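Local coordinates for Peptide:N-glycosidase F (Elizabethkingia meningoseptica, PDB 3PMS), which hydrolyses the bond between asparagine and the innermost sugar of N-linked glycans, releasing the glycan from glycoproteins and glycopeptides, at residues 218-223 and 269-274. Sequence-based numbering, arbitrary orientation.
Sequences AINNSN and NSLIGS
Leu271 reaches across to Ile219 with one branch and to Asn220 with the other. Its CG lies anti to its own carbonyl carbon (chi1 -59°), and the fork of two methyls faces the hairpin. Leu271 CD1 meets Ile219 CG2 at 3.8 Å, methyl against methyl, with the two side chains crossing at a slant. Ile219 holds CG2 anti to its backbone N, which places this methyl against Leu271 CD1. The isoleucine side chain as a whole also packs on Leu267, Phe276, Thr224 and Phe225. The Leu271 and Asn220 side chains slide past each other in opposite directions, with Leu271 CD2 beside the asparagine. No hydrogen bond joins the two segments, and the contact is small.

Each backbone is held by its own turn. Ile219 N donates to Ser222 O at 2.9 Å, and Ser222 N returns a bond to Ile219 O at 3.0 Å. On the other side, Leu271 O receives a weak bond from Ser274 N. A beta hairpin of strands 213-219 and 222-229, closed by the type I' turn from Ile219 to Ser222, thus meets the 3-10 and type II turn leading into strand 275-281, at one end of the strands of the C-terminal jelly-roll sandwich.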
loop_
_atom_site.group_PDB
_atom_site.type_symbol
_atom_site.label_atom_id
_atom_site.label_comp_id
_atom_site.label_asym_id
_atom_site.label_seq_id
_atom_site.Cartn_x
_atom_site.Cartn_y
_atom_site.Cartn_z
ATOM N N ALA A 218 -6.807 17.591 0.647
ATOM C CA ALA A 218 -7.229 18.911 0.110
ATOM C C ALA A 218 -6.706 19.011 -1.315
ATOM O O ALA A 218 -5.551 18.668 -1.616
ATOM C CB ALA A 218 -6.716 20.053 0.942
ATOM N N ILE A 219 -7.609 19.468 -2.173
ATOM C CA ILE A 219 -7.307 19.669 -3.606
ATOM C C ILE A 219 -7.483 21.184 -3.851
ATOM O O ILE A 219 -8.572 21.704 -3.610
ATOM C CB ILE A 219 -8.290 18.898 -4.449
ATOM C CG1 ILE A 219 -8.200 17.369 -4.192
ATOM C CG2 ILE A 219 -8.044 19.221 -5.964
ATOM C CD1 ILE A 219 -6.884 16.758 -4.547
ATOM N N ASN A 220 -6.452 21.822 -4.356
ATOM C CA ASN A 220 -6.452 23.297 -4.532
ATOM C C ASN A 220 -6.906 23.977 -3.239
ATOM O O ASN A 220 -7.704 24.926 -3.217
ATOM C CB ASN A 220 -7.322 23.678 -5.716
ATOM C CG ASN A 220 -6.648 23.373 -7.054
ATOM O OD1 ASN A 220 -7.359 23.205 -8.100
ATOM N ND2 ASN A 220 -5.368 23.396 -7.064
ATOM N N ASN A 221 -6.420 23.407 -2.135
ATOM C CA ASN A 221 -6.634 23.905 -0.764
ATOM C C ASN A 221 -7.952 23.561 -0.163
ATOM O O ASN A 221 -8.129 23.758 1.052
ATOM C CB ASN A 221 -6.350 25.410 -0.614
ATOM C CG ASN A 221 -4.958 25.793 -1.105
ATOM O OD1 ASN A 221 -3.896 25.150 -0.766
ATOM N ND2 ASN A 221 -4.908 26.856 -1.936
ATOM N N SER A 222 -8.861 22.995 -0.911
ATOM C CA SER A 222 -10.180 22.697 -0.418
ATOM C C SER A 222 -10.236 21.285 0.102
ATOM O O SER A 222 -9.945 20.311 -0.651
ATOM C CB SER A 222 -11.276 22.943 -1.442
ATOM O OG SER A 222 -12.565 22.568 -0.985
ATOM N N ASN A 223 -10.712 21.120 1.324
ATOM C CA ASN A 223 -10.869 19.777 1.836
ATOM C C ASN A 223 -11.883 19.018 1.027
ATOM O O ASN A 223 -13.048 19.453 0.873
ATOM C CB ASN A 223 -11.296 19.852 3.261
ATOM C CG ASN A 223 -10.245 20.351 4.152
ATOM O OD1 ASN A 223 -9.088 20.554 3.800
ATOM N ND2 ASN A 223 -10.654 20.513 5.418
ATOM N N ASN A 269 -13.285 16.344 -13.008
ATOM C CA ASN A 269 -12.751 16.475 -14.372
ATOM C C ASN A 269 -12.369 17.900 -14.785
ATOM O O ASN A 269 -11.592 18.138 -15.708
ATOM C CB ASN A 269 -13.800 15.911 -15.361
ATOM C CG ASN A 269 -13.833 14.412 -15.406
ATOM O OD1 ASN A 269 -14.859 13.783 -15.815
ATOM N ND2 ASN A 269 -12.763 13.811 -14.939
ATOM N N SER A 270 -12.829 18.870 -14.014
ATOM C CA SER A 270 -12.412 20.246 -14.192
ATOM C C SER A 270 -10.910 20.401 -14.053
ATOM O O SER A 270 -10.337 21.379 -14.533
ATOM C CB SER A 270 -13.136 21.162 -13.169
ATOM O OG SER A 270 -12.568 21.023 -11.850
ATOM N N LEU A 271 -10.245 19.464 -13.350
ATOM C CA LEU A 271 -8.826 19.579 -13.101
ATOM C C LEU A 271 -7.954 19.140 -14.281
ATOM O O LEU A 271 -6.740 19.397 -14.279
ATOM C CB LEU A 271 -8.420 18.762 -11.868
ATOM C CG LEU A 271 -9.121 19.138 -10.568
ATOM C CD1 LEU A 271 -8.825 18.039 -9.539
ATOM C CD2 LEU A 271 -8.599 20.454 -10.045
ATOM N N ILE A 272 -8.565 18.468 -15.250
ATOM C CA ILE A 272 -7.831 17.915 -16.399
ATOM C C ILE A 272 -7.285 19.086 -17.192
ATOM O O ILE A 272 -7.985 20.084 -17.409
ATOM C CB ILE A 272 -8.750 17.098 -17.296
ATOM C CG1 ILE A 272 -9.199 15.772 -16.641
ATOM C CG2 ILE A 272 -8.051 16.839 -18.687
ATOM C CD1 ILE A 272 -10.413 15.242 -17.269
ATOM N N GLY A 273 -6.024 18.973 -17.597
ATOM C CA GLY A 273 -5.361 20.033 -18.323
ATOM C C GLY A 273 -4.868 21.198 -17.478
ATOM O O GLY A 273 -4.486 22.243 -18.003
ATOM N N SER A 274 -4.852 20.991 -16.163
ATOM C CA SER A 274 -4.419 22.011 -15.191
ATOM C C SER A 274 -3.384 21.404 -14.269
ATOM O O SER A 274 -3.175 20.168 -14.272
ATOM C CB SER A 274 -5.606 22.466 -14.333
ATOM O OG SER A 274 -5.875 21.517 -13.300
#